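Local coordinates for electron transfer flavoprotein, alpha subunit (Thermotoga maritima, PDB 7KOE) that binds FAD as the alpha subunit of an electron transfer flavoprotein and probably relays electrons between redox partners within a larger complex, at residues 39-45 with 61-66; 85-90 with 112-116; 205-209 with 240-244; 80-84 with 185-189; 32-37 with 128-134. All blocks are in the same frame, centred on the assembly; numbering follows the deposited sequence.

Interaction 1: residues 39-45 with 61-66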
# COMPACT_ATOMS: atom_id res chain seq x y z
N SER B 39 16.68 6.89 50.01
CA SER B 39 15.45 6.27 50.46
C SER B 39 15.75 5.17 51.48
O SER B 39 16.88 4.69 51.60
CB SER B 39 14.65 5.70 49.29
OG SER B 39 15.47 4.86 48.51
N GLU B 40 14.70 4.77 52.20
CA GLU B 40 14.79 3.75 53.24
C GLU B 40 13.49 2.96 53.27
O GLU B 40 12.41 3.50 53.05
CB GLU B 40 15.06 4.39 54.61
CG GLU B 40 14.24 5.64 54.87
CD GLU B 40 14.27 6.08 56.31
OE1 GLU B 40 14.51 7.28 56.57
OE2 GLU B 40 14.06 5.22 57.19
N VAL B 41 13.61 1.67 53.57
CA VAL B 41 12.47 0.75 53.54
C VAL B 41 11.91 0.64 54.96
O VAL B 41 12.50 -0.01 55.82
CB VAL B 41 12.87 -0.62 53.00
CG1 VAL B 41 11.70 -1.59 53.06
CG2 VAL B 41 13.41 -0.50 51.60
N TRP B 42 10.77 1.27 55.19
CA TRP B 42 10.09 1.12 56.47
C TRP B 42 9.27 -0.16 56.48
O TRP B 42 9.22 -0.92 55.50
CB TRP B 42 9.20 2.33 56.74
CG TRP B 42 9.87 3.41 57.49
CD1 TRP B 42 11.16 3.83 57.35
CD2 TRP B 42 9.29 4.23 58.52
NE1 TRP B 42 11.42 4.85 58.22
CE2 TRP B 42 10.30 5.11 58.96
CE3 TRP B 42 8.03 4.29 59.11
CZ2 TRP B 42 10.07 6.06 59.95
CZ3 TRP B 42 7.81 5.23 60.10
CH2 TRP B 42 8.83 6.10 60.51
N GLY B 43 8.62 -0.42 57.61
CA GLY B 43 7.63 -1.47 57.70
C GLY B 43 6.54 -1.09 58.68
O GLY B 43 6.83 -0.79 59.84
N VAL B 44 5.30 -1.08 58.23
CA VAL B 44 4.17 -0.71 59.08
C VAL B 44 3.53 -1.98 59.59
O VAL B 44 3.20 -2.88 58.82
CB VAL B 44 3.15 0.16 58.32
CG1 VAL B 44 2.20 0.82 59.29
CG2 VAL B 44 3.87 1.20 57.50
N LEU B 45 3.35 -2.06 60.91
CA LEU B 45 2.83 -3.27 61.53
C LEU B 45 1.87 -2.85 62.63
O LEU B 45 2.19 -1.95 63.42
CB LEU B 45 3.98 -4.12 62.08
CG LEU B 45 3.77 -5.61 62.35
CD1 LEU B 45 5.09 -6.33 62.18
CD2 LEU B 45 3.22 -5.86 63.73
N GLY B 61 15.05 -7.22 55.84
CA GLY B 61 15.53 -6.10 55.05
C GLY B 61 14.83 -4.78 55.32
O GLY B 61 15.10 -3.80 54.63
N ALA B 62 13.94 -4.74 56.31
CA ALA B 62 13.30 -3.49 56.67
C ALA B 62 14.32 -2.58 57.35
O ALA B 62 14.99 -3.00 58.30
CB ALA B 62 12.11 -3.74 57.59
N ASP B 63 14.46 -1.36 56.83
CA ASP B 63 15.40 -0.42 57.44
C ASP B 63 14.90 0.02 58.81
O ASP B 63 15.63 -0.06 59.80
CB ASP B 63 15.61 0.79 56.54
CG ASP B 63 16.29 0.43 55.24
OD1 ASP B 63 16.29 -0.77 54.88
OD2 ASP B 63 16.82 1.34 54.57
N LYS B 64 13.65 0.47 58.88
CA LYS B 64 13.01 0.82 60.13
C LYS B 64 11.69 0.05 60.19
O LYS B 64 11.26 -0.56 59.21
CB LYS B 64 12.76 2.33 60.22
CG LYS B 64 13.91 3.21 59.73
CD LYS B 64 15.18 3.11 60.54
CE LYS B 64 16.26 4.02 59.97
NZ LYS B 64 15.90 5.46 60.11
N VAL B 65 11.04 0.07 61.35
CA VAL B 65 9.74 -0.58 61.51
C VAL B 65 8.83 0.37 62.28
O VAL B 65 9.18 0.81 63.38
CB VAL B 65 9.84 -1.94 62.22
CG1 VAL B 65 8.50 -2.36 62.81
CG2 VAL B 65 10.32 -3.02 61.26
N LEU B 66 7.68 0.70 61.70
CA LEU B 66 6.65 1.46 62.40
C LEU B 66 5.68 0.45 63.00
O LEU B 66 4.81 -0.07 62.30
CB LEU B 66 5.96 2.43 61.45
CG LEU B 66 4.78 3.22 61.99
CD1 LEU B 66 5.16 4.02 63.22
CD2 LEU B 66 4.24 4.14 60.91
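Val44 and Leu66 pair as a parallel beta bridge with their CA atoms 4.7 Å apart, while the preceding residues follow in step from Val41 beside Asp63. Gly43 O accepts from Leu66 N, and Leu66 O returns the link to Leu45 N at 2.8 Å. Nearer the strand starts, Val41 O receives Asp63 N and, weakly, Lys64 N. Most side-chain contacts gather round the indole of Trp42. Lys64 CB lies over its five-membered ring, 3.7 Å from the centroid, in a CH-pi contact, and the Lys64 chain, bent at chi2 (-65°) and chi4, then carries NZ round to a salt bridge with Glu40 OE2 at 3.5 Å, its hydrogen bond weak. That same oxygen accepts Trp42 NE1 at 2.9 Å; it lies in the indole plane, but the NE1 approaches from above the carboxylate. At the benzo end, Trp42 CZ3 meets Leu66 CB at 3.6 Å. A leucine in place of Trp42 would probably leave Glu40 without its indole donor and Lys64 CB without a ring to lie on. Asp63 OD2 takes a weak bond from Val41 N, although its carboxylate is held chiefly by Arg30 and also by Arg177. Strand 40-46, helix 51-60 and strand 65-69 make a beta-alpha-beta unit, its two adjacent strands near one side of the parallel sheet of a HUP-type domain.

Interaction 2: residues 85-90 with 112-116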
# COMPACT_ATOMS: atom_id res chain seq x y z
N LEU B 85 -4.02 3.54 59.26
CA LEU B 85 -3.12 3.58 58.12
C LEU B 85 -3.35 4.78 57.22
O LEU B 85 -2.86 4.79 56.09
CB LEU B 85 -3.22 2.29 57.32
CG LEU B 85 -2.49 1.14 57.99
CD1 LEU B 85 -3.21 -0.17 57.76
CD2 LEU B 85 -1.08 1.07 57.47
N VAL B 86 -4.11 5.77 57.67
CA VAL B 86 -4.07 7.10 57.09
C VAL B 86 -3.60 8.14 58.09
O VAL B 86 -3.32 9.28 57.68
CB VAL B 86 -5.43 7.53 56.49
CG1 VAL B 86 -5.96 6.45 55.56
CG2 VAL B 86 -6.43 7.85 57.59
N ASP B 87 -3.52 7.80 59.37
CA ASP B 87 -2.83 8.66 60.32
C ASP B 87 -1.33 8.44 60.27
O ASP B 87 -0.56 9.38 60.49
CB ASP B 87 -3.36 8.43 61.73
CG ASP B 87 -4.68 9.13 61.97
OD1 ASP B 87 -5.08 9.96 61.13
OD2 ASP B 87 -5.33 8.86 63.01
N MET B 88 -0.89 7.22 59.97
CA MET B 88 0.53 6.91 59.82
C MET B 88 1.04 7.22 58.42
O MET B 88 2.23 7.03 58.16
CB MET B 88 0.79 5.45 60.15
CG MET B 88 0.49 5.09 61.60
SD MET B 88 1.21 6.27 62.76
CE MET B 88 -0.26 6.92 63.54
N VAL B 89 0.17 7.67 57.52
CA VAL B 89 0.58 8.21 56.24
C VAL B 89 0.55 9.73 56.23
O VAL B 89 1.45 10.35 55.65
CB VAL B 89 -0.29 7.61 55.11
CG1 VAL B 89 0.07 8.16 53.75
CG2 VAL B 89 -0.09 6.14 55.08
N ARG B 90 -0.41 10.34 56.92
CA ARG B 90 -0.42 11.79 57.05
C ARG B 90 0.71 12.28 57.96
O ARG B 90 1.20 13.41 57.77
CB ARG B 90 -1.77 12.26 57.59
CG ARG B 90 -2.83 12.38 56.52
CD ARG B 90 -4.18 12.74 57.12
NE ARG B 90 -5.15 13.10 56.09
CZ ARG B 90 -5.92 12.22 55.46
NH1 ARG B 90 -5.85 10.93 55.76
NH2 ARG B 90 -6.78 12.64 54.54
N VAL B 112 -7.79 2.84 51.80
CA VAL B 112 -6.75 3.76 52.23
C VAL B 112 -6.50 4.81 51.15
O VAL B 112 -6.44 6.01 51.45
CB VAL B 112 -5.48 2.98 52.59
CG1 VAL B 112 -4.26 3.87 52.60
CG2 VAL B 112 -5.64 2.33 53.94
N ALA B 113 -6.40 4.38 49.89
CA ALA B 113 -5.99 5.26 48.80
C ALA B 113 -7.01 6.34 48.48
O ALA B 113 -6.64 7.37 47.93
CB ALA B 113 -5.73 4.44 47.54
N THR B 114 -8.28 6.13 48.81
CA THR B 114 -9.29 7.15 48.60
C THR B 114 -9.54 8.00 49.84
O THR B 114 -10.41 8.87 49.81
CB THR B 114 -10.59 6.51 48.13
OG1 THR B 114 -11.56 7.54 47.88
CG2 THR B 114 -11.12 5.60 49.17
N GLU B 115 -8.82 7.75 50.93
CA GLU B 115 -8.72 8.72 52.01
C GLU B 115 -7.59 9.70 51.76
O GLU B 115 -7.75 10.91 51.96
CB GLU B 115 -8.49 8.02 53.35
CG GLU B 115 -9.74 7.70 54.13
CD GLU B 115 -10.47 8.93 54.63
OE1 GLU B 115 -9.81 9.96 54.88
OE2 GLU B 115 -11.71 8.86 54.78
N LEU B 116 -6.44 9.19 51.31
CA LEU B 116 -5.31 10.01 50.91
C LEU B 116 -5.51 10.68 49.57
O LEU B 116 -4.74 11.59 49.24
CB LEU B 116 -4.05 9.16 50.86
CG LEU B 116 -3.90 8.10 51.94
CD1 LEU B 116 -2.78 7.15 51.57
CD2 LEU B 116 -3.65 8.74 53.29
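Arg90 reaches across to Glu115 with its guanidinium, NH2 lying 3.3 Å from Glu115 O in the one hydrogen bond that joins segments 85-90 and 112-116. The donor stands well above the carbonyl plane, 51° out of it, so the bond does not follow a lone-pair direction. Glu115 OE1 stays 4.1 Å from Arg90 NH2, beyond a salt bridge, and the carboxylate and guanidinium planes are turned 58° apart. Arg90 therefore grips the main chain, and the nearby acid may add a favourable field. Within the segments, Val86 O receives Arg90 N, and Val112 O is shared by Glu115 N at 3.0 Å and Leu116 N. Beneath the polar pair the contact is aliphatic. Leu116 CD1 meets Val89 CG1 at 3.7 Å, and Leu116 CD2 lies against Val86 CB; Val86 CG1, beside its own backbone N (chi1 -51°), touches Glu115 CB at 3.7 Å. Phe97 and Met160 of the central sheet flank this layer, and Glu115 also packs on Thr149 of the neighbouring electron transfer flavoprotein chain. The chemistry implies a largely apolar join between two helix ends, with a single charged donor spanning its outer side.

Interaction 3: residues 205-209 with 240-244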
# COMPACT_ATOMS: atom_id res chain seq x y z
N THR B 205 -14.18 -25.73 53.60
CA THR B 205 -15.59 -26.06 53.70
C THR B 205 -16.33 -25.87 52.39
O THR B 205 -17.46 -26.36 52.25
CB THR B 205 -16.27 -25.23 54.79
OG1 THR B 205 -16.15 -23.84 54.46
CG2 THR B 205 -15.62 -25.49 56.13
N GLN B 206 -15.74 -25.15 51.43
CA GLN B 206 -16.33 -24.95 50.12
C GLN B 206 -15.32 -25.27 49.03
O GLN B 206 -14.25 -25.82 49.31
CB GLN B 206 -16.85 -23.52 49.96
CG GLN B 206 -18.02 -23.18 50.85
CD GLN B 206 -18.38 -21.71 50.78
OE1 GLN B 206 -18.50 -21.15 49.70
NE2 GLN B 206 -18.55 -21.08 51.94
N VAL B 207 -15.65 -24.94 47.79
CA VAL B 207 -14.73 -25.08 46.67
C VAL B 207 -14.11 -23.72 46.40
O VAL B 207 -14.83 -22.76 46.11
CB VAL B 207 -15.45 -25.60 45.42
CG1 VAL B 207 -14.49 -25.71 44.25
CG2 VAL B 207 -16.13 -26.93 45.71
N ASN B 208 -12.79 -23.63 46.50
CA ASN B 208 -12.14 -22.33 46.32
C ASN B 208 -11.78 -22.11 44.85
O ASN B 208 -12.37 -21.25 44.19
CB ASN B 208 -10.90 -22.23 47.20
CG ASN B 208 -11.18 -22.64 48.63
OD1 ASN B 208 -12.14 -22.17 49.24
ND2 ASN B 208 -10.35 -23.52 49.17
N LEU B 209 -10.83 -22.89 44.34
CA LEU B 209 -10.41 -22.96 42.93
C LEU B 209 -9.96 -21.63 42.33
O LEU B 209 -9.72 -21.55 41.12
CB LEU B 209 -11.52 -23.58 42.07
CG LEU B 209 -11.07 -24.53 40.95
CD1 LEU B 209 -10.27 -25.67 41.50
CD2 LEU B 209 -12.28 -25.03 40.22
N GLY B 240 -4.43 -27.95 48.76
CA GLY B 240 -5.05 -27.28 47.64
C GLY B 240 -6.34 -27.95 47.22
O GLY B 240 -6.75 -28.98 47.77
N GLU B 241 -6.98 -27.35 46.22
CA GLU B 241 -8.28 -27.74 45.73
C GLU B 241 -8.12 -28.65 44.50
O GLU B 241 -7.14 -28.57 43.77
CB GLU B 241 -9.10 -26.49 45.40
CG GLU B 241 -10.57 -26.70 45.07
CD GLU B 241 -11.39 -27.14 46.27
OE1 GLU B 241 -11.00 -26.79 47.41
OE2 GLU B 241 -12.42 -27.81 46.08
N VAL B 242 -9.08 -29.53 44.30
CA VAL B 242 -9.10 -30.43 43.15
C VAL B 242 -9.94 -29.76 42.06
O VAL B 242 -11.04 -29.25 42.31
CB VAL B 242 -9.59 -31.84 43.51
CG1 VAL B 242 -10.95 -31.82 44.21
CG2 VAL B 242 -9.64 -32.73 42.28
N GLY B 243 -9.39 -29.69 40.85
CA GLY B 243 -10.12 -29.13 39.74
C GLY B 243 -10.62 -30.19 38.79
O GLY B 243 -10.51 -31.39 39.04
N ALA B 244 -11.19 -29.75 37.67
CA ALA B 244 -11.69 -30.65 36.65
C ALA B 244 -11.65 -29.98 35.29
O ALA B 244 -11.34 -28.79 35.15
CB ALA B 244 -13.12 -31.10 36.95
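In the FAD-binding domain, a Rossmann-like alpha/beta fold, Glu241 begins strand 241-244, at one edge of the five-stranded parallel sheet within this chain, and lies against the loop 205-209 that leads towards strand 214-218. Its CG is anti to the backbone N (chi1 -171°), which sends the chain towards the loop, and a bend at chi2 then sets the carboxylate beside the loop backbone. OE2 rests on Val207, 3.5 Å from Val207 CG1. OE1 faces Asn208, yet at 3.7 Å from Asn208 N and 3.8 Å from Asn208 ND2 it makes no hydrogen bond; the amide and carboxylate planes stand 73° apart. Asn208 is held by other partners: ND2 donates to Leu203 O, and OD1 accepts from Arg177 of the neighbouring electron transfer flavoprotein chain. The loop thus lies between this edge strand and the partner subunit. On the strand side, Val242 O accepts from His258, whose side chain also touches Val207 and Glu241. Gly243 is about 9 Å from a bound FAD, which places the contact near the cofactor. Leu209 completes the packing with one methyl, CD1 lying 3.7 Å from Glu241 CG and 3.9 Å from Gly243 CA.

Interaction 4: residues 80-84 with 185-189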
# COMPACT_ATOMS: atom_id res chain seq x y z
N LEU B 80 -10.99 -0.44 61.11
CA LEU B 80 -10.04 0.02 62.11
C LEU B 80 -8.65 0.24 61.52
O LEU B 80 -7.94 1.15 61.96
CB LEU B 80 -9.96 -0.98 63.25
CG LEU B 80 -11.26 -1.22 64.00
CD1 LEU B 80 -11.11 -2.38 64.97
CD2 LEU B 80 -11.69 0.04 64.73
N TYR B 81 -8.25 -0.59 60.56
CA TYR B 81 -6.94 -0.44 59.94
C TYR B 81 -6.85 0.84 59.12
O TYR B 81 -5.80 1.50 59.12
CB TYR B 81 -6.64 -1.64 59.04
CG TYR B 81 -5.97 -2.81 59.71
CD1 TYR B 81 -6.62 -3.54 60.68
CD2 TYR B 81 -4.69 -3.19 59.34
CE1 TYR B 81 -6.01 -4.62 61.28
CE2 TYR B 81 -4.07 -4.27 59.93
CZ TYR B 81 -4.74 -4.98 60.90
OH TYR B 81 -4.12 -6.05 61.49
N LYS B 82 -7.93 1.21 58.43
CA LYS B 82 -7.93 2.41 57.61
C LYS B 82 -7.85 3.67 58.47
O LYS B 82 -7.28 4.67 58.03
CB LYS B 82 -9.19 2.43 56.74
CG LYS B 82 -9.25 3.54 55.70
CD LYS B 82 -10.27 4.59 56.09
CE LYS B 82 -11.67 4.02 56.15
NZ LYS B 82 -12.67 5.04 56.55
N LYS B 83 -8.41 3.64 59.68
CA LYS B 83 -8.31 4.79 60.57
C LYS B 83 -6.89 4.99 61.07
O LYS B 83 -6.51 6.12 61.39
CB LYS B 83 -9.27 4.61 61.75
CG LYS B 83 -9.67 5.90 62.43
CD LYS B 83 -10.88 5.70 63.32
CE LYS B 83 -12.07 5.20 62.52
NZ LYS B 83 -13.24 4.94 63.40
N ALA B 84 -6.10 3.92 61.13
CA ALA B 84 -4.71 3.99 61.57
C ALA B 84 -3.72 4.12 60.42
O ALA B 84 -2.68 4.75 60.58
CB ALA B 84 -4.36 2.76 62.40
N GLU B 185 1.59 4.08 70.15
CA GLU B 185 0.48 3.45 70.85
C GLU B 185 -0.81 4.14 70.43
O GLU B 185 -1.18 5.19 70.96
CB GLU B 185 0.68 3.52 72.36
CG GLU B 185 1.47 2.34 72.92
CD GLU B 185 2.97 2.48 72.69
OE1 GLU B 185 3.48 3.62 72.73
OE2 GLU B 185 3.64 1.45 72.47
N TYR B 186 -1.48 3.55 69.44
CA TYR B 186 -2.58 4.20 68.75
C TYR B 186 -3.84 4.18 69.60
O TYR B 186 -4.18 3.18 70.23
CB TYR B 186 -2.84 3.50 67.42
CG TYR B 186 -3.59 4.34 66.42
CD1 TYR B 186 -2.91 5.21 65.59
CD2 TYR B 186 -4.97 4.27 66.32
CE1 TYR B 186 -3.59 5.99 64.67
CE2 TYR B 186 -5.66 5.05 65.40
CZ TYR B 186 -4.96 5.91 64.59
OH TYR B 186 -5.64 6.68 63.68
N ASP B 187 -4.55 5.31 69.59
CA ASP B 187 -5.81 5.45 70.31
C ASP B 187 -6.91 5.65 69.28
O ASP B 187 -6.71 6.31 68.25
CB ASP B 187 -5.75 6.63 71.29
CG ASP B 187 -6.89 6.63 72.31
OD1 ASP B 187 -8.06 6.38 71.97
OD2 ASP B 187 -6.59 6.87 73.50
N LEU B 188 -8.07 5.06 69.55
CA LEU B 188 -9.26 5.19 68.72
C LEU B 188 -10.35 6.02 69.38
O LEU B 188 -10.97 6.86 68.71
CB LEU B 188 -9.82 3.80 68.39
CG LEU B 188 -8.93 2.96 67.47
CD1 LEU B 188 -9.43 1.53 67.40
CD2 LEU B 188 -8.89 3.57 66.08
N GLY B 189 -10.60 5.82 70.67
CA GLY B 189 -11.67 6.53 71.34
C GLY B 189 -13.02 5.91 71.01
O GLY B 189 -13.16 4.69 70.86
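Tyr186, just past edge strand 181-185 of the parallel sheet in the HUP-type domain, leans on the end of helix 78-84 and packs the chain leaving the sheet against that helix. From CB, CG is directed anti to the backbone N (chi1 -159°), and the ring points at the helix, its OH end foremost. Farther out, CE2 comes to 4.0 Å from Ala84 CB, while CE1 meets both Ala84 CA and Ala84 CB. The alanine methyl therefore sits over the middle of one ring face, 3.9 Å from the centroid and 11° off the ring normal, in a CH-pi contact. CZ, the next atom along, comes 3.6 Å from Ala84 CA. The tip, OH, is modelled beside Lys83 O, but this weak link is doubtful because the place of OH is less sure. Ala84 itself is buried, with Leu46 and Phe73 also against its side chain. At the edge of the same ring, in its plane, lies Leu188 CD2. Two residues on from Tyr186, Leu188 likewise faces the helix and splits its branches between two helix residues about one turn apart. CD2 meets Lys83 CD at 4.0 Å, on the aliphatic part of the lysine chain. The other branch turns to Leu80, the two side chains crossing at about a right angle, with Leu188 CD1 touching Leu80 CD2 at 3.8 Å.

Interaction 5: residues 32-37 with 128-134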
# COMPACT_ATOMS: atom_id res chain seq x y z
N LEU B 32 13.90 -1.52 45.24
CA LEU B 32 13.34 -0.23 44.88
C LEU B 32 14.14 0.91 45.50
O LEU B 32 14.35 1.94 44.86
CB LEU B 32 11.88 -0.14 45.30
CG LEU B 32 10.92 -1.09 44.59
CD1 LEU B 32 9.52 -0.96 45.17
CD2 LEU B 32 10.92 -0.82 43.10
N ALA B 33 14.59 0.73 46.75
CA ALA B 33 15.39 1.75 47.41
C ALA B 33 16.82 1.79 46.89
O ALA B 33 17.50 2.81 47.07
CB ALA B 33 15.41 1.52 48.92
N SER B 34 17.30 0.72 46.25
CA SER B 34 18.62 0.76 45.63
C SER B 34 18.63 1.60 44.36
O SER B 34 19.68 2.10 43.97
CB SER B 34 19.10 -0.65 45.31
OG SER B 34 18.31 -1.24 44.28
N LYS B 35 17.47 1.76 43.71
CA LYS B 35 17.36 2.62 42.54
C LYS B 35 16.64 3.92 42.83
O LYS B 35 16.61 4.80 41.96
CB LYS B 35 16.64 1.87 41.41
CG LYS B 35 17.15 0.45 41.20
CD LYS B 35 17.12 0.06 39.74
CE LYS B 35 16.69 -1.39 39.57
NZ LYS B 35 16.51 -1.75 38.14
N LEU B 36 16.05 4.07 44.01
CA LEU B 36 15.51 5.34 44.46
C LEU B 36 16.61 6.10 45.18
O LEU B 36 17.33 5.52 45.99
CB LEU B 36 14.31 5.13 45.39
CG LEU B 36 13.28 6.25 45.50
CD1 LEU B 36 12.68 6.49 44.14
CD2 LEU B 36 12.21 5.91 46.50
N GLU B 37 16.73 7.40 44.90
CA GLU B 37 17.78 8.20 45.51
C GLU B 37 17.36 8.61 46.92
O GLU B 37 16.28 9.18 47.10
CB GLU B 37 18.09 9.44 44.68
CG GLU B 37 19.21 10.29 45.28
CD GLU B 37 19.58 11.47 44.42
OE1 GLU B 37 20.20 11.28 43.36
OE2 GLU B 37 19.26 12.61 44.82
N ASP B 128 9.12 -1.35 39.35
CA ASP B 128 10.43 -0.90 38.91
C ASP B 128 10.45 0.62 38.96
O ASP B 128 9.40 1.27 38.83
CB ASP B 128 10.75 -1.39 37.49
CG ASP B 128 12.21 -1.74 37.31
OD1 ASP B 128 12.99 -1.58 38.27
OD2 ASP B 128 12.58 -2.19 36.20
N ILE B 129 11.63 1.18 39.15
CA ILE B 129 11.82 2.63 39.25
C ILE B 129 12.36 3.14 37.93
O ILE B 129 13.35 2.62 37.42
CB ILE B 129 12.75 2.99 40.42
CG1 ILE B 129 12.13 2.57 41.76
CG2 ILE B 129 13.08 4.48 40.41
CD1 ILE B 129 11.06 3.52 42.28
N ILE B 130 11.69 4.15 37.37
CA ILE B 130 12.20 4.83 36.18
C ILE B 130 13.17 5.91 36.63
O ILE B 130 12.99 6.50 37.71
CB ILE B 130 11.04 5.39 35.32
CG1 ILE B 130 10.18 6.37 36.12
CG2 ILE B 130 10.21 4.26 34.76
CD1 ILE B 130 9.21 7.15 35.27
N PRO B 131 14.24 6.19 35.87
CA PRO B 131 15.27 7.11 36.36
C PRO B 131 14.98 8.58 36.15
O PRO B 131 15.79 9.41 36.58
CB PRO B 131 16.50 6.68 35.54
CG PRO B 131 15.92 6.21 34.26
CD PRO B 131 14.65 5.52 34.62
N ASP B 132 13.86 8.95 35.52
CA ASP B 132 13.64 10.35 35.19
C ASP B 132 13.13 11.15 36.39
O ASP B 132 13.79 12.07 36.86
CB ASP B 132 12.67 10.47 34.01
CG ASP B 132 13.06 9.56 32.86
OD1 ASP B 132 14.06 9.86 32.18
OD2 ASP B 132 12.36 8.55 32.65
N LYS B 133 11.94 10.81 36.89
CA LYS B 133 11.37 11.49 38.04
C LYS B 133 11.23 10.52 39.21
O LYS B 133 10.41 10.73 40.11
CB LYS B 133 10.03 12.14 37.65
CG LYS B 133 9.60 13.40 38.44
CD LYS B 133 8.50 13.18 39.47
CE LYS B 133 8.13 14.47 40.16
NZ LYS B 133 7.07 14.30 41.19
N LYS B 134 12.02 9.44 39.19
CA LYS B 134 12.14 8.46 40.27
C LYS B 134 10.81 7.76 40.56
O LYS B 134 10.53 7.36 41.69
CB LYS B 134 12.70 9.10 41.55
CG LYS B 134 14.07 9.75 41.40
CD LYS B 134 15.19 8.73 41.20
CE LYS B 134 16.53 9.44 41.19
NZ LYS B 134 17.67 8.50 41.00
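Ile129 fits its branches among three residues at the end of helix 21-33. CG1 lies beside the backbone N (chi1 -64°), and there meets Leu32 CD2 at 3.8 Å; a further turn at chi2 (-79°) points CD1 at Leu36 CD1, 3.9 Å away. The second branch, CG2, is anti to the backbone N and approaches Lys35 O. An alanine here would probably open a gap between Leu32 and Leu36 and cost Leu32 CD2 its apolar neighbour. In Leu36 it is CG that lies anti to the backbone N, which brings CD1 3.7 Å from Lys134 CB. Lys134 bends at chi2 and then runs extended, laying CE along Glu37 CB at 3.8 Å; its NZ remains 4.4 Å from Glu37 OE1, too far for a salt bridge. Lys35 is kinked at chi2 and chi3, and its NZ ends in a salt bridge to Asp128 OD1 at 3.5 Å. That oxygen also takes a weak bond from Ile129 N, which links the acid to the residue filling the apolar centre. Leu136 and Ile7 border the leucines. Apolar packing with one salt bridge at its rim joins the end of helix 21-33 to the loop between strands 120-124 and 137-142 in a HUP-type alpha/beta domain.

Interactions 1, 2, 4 and 5 belong to the electron transfer flavoprotein domain, built round one seven-stranded parallel sheet, whereas interaction 3 involves an edge strand of the FAD-binding domain and the loop packed on it, its centre about 36 to 41 Å from the centres of the others. Interactions 1 and 2 touch through Val44 with Leu85 and Leu66 with Met88. The successive helices 78-84 and 87-90 carry interactions 4 and 2, whose centres are about 11 Å apart. Interaction 5 joins interaction 1 where helix 21-33 leads into strand 40-46. Along the chain, interactions 1 and 2 fall between the segments of interaction 5, and interactions 4 and 5 cross, so distant sequence is interwoven before the chain reaches the FAD-binding domain's own sheet.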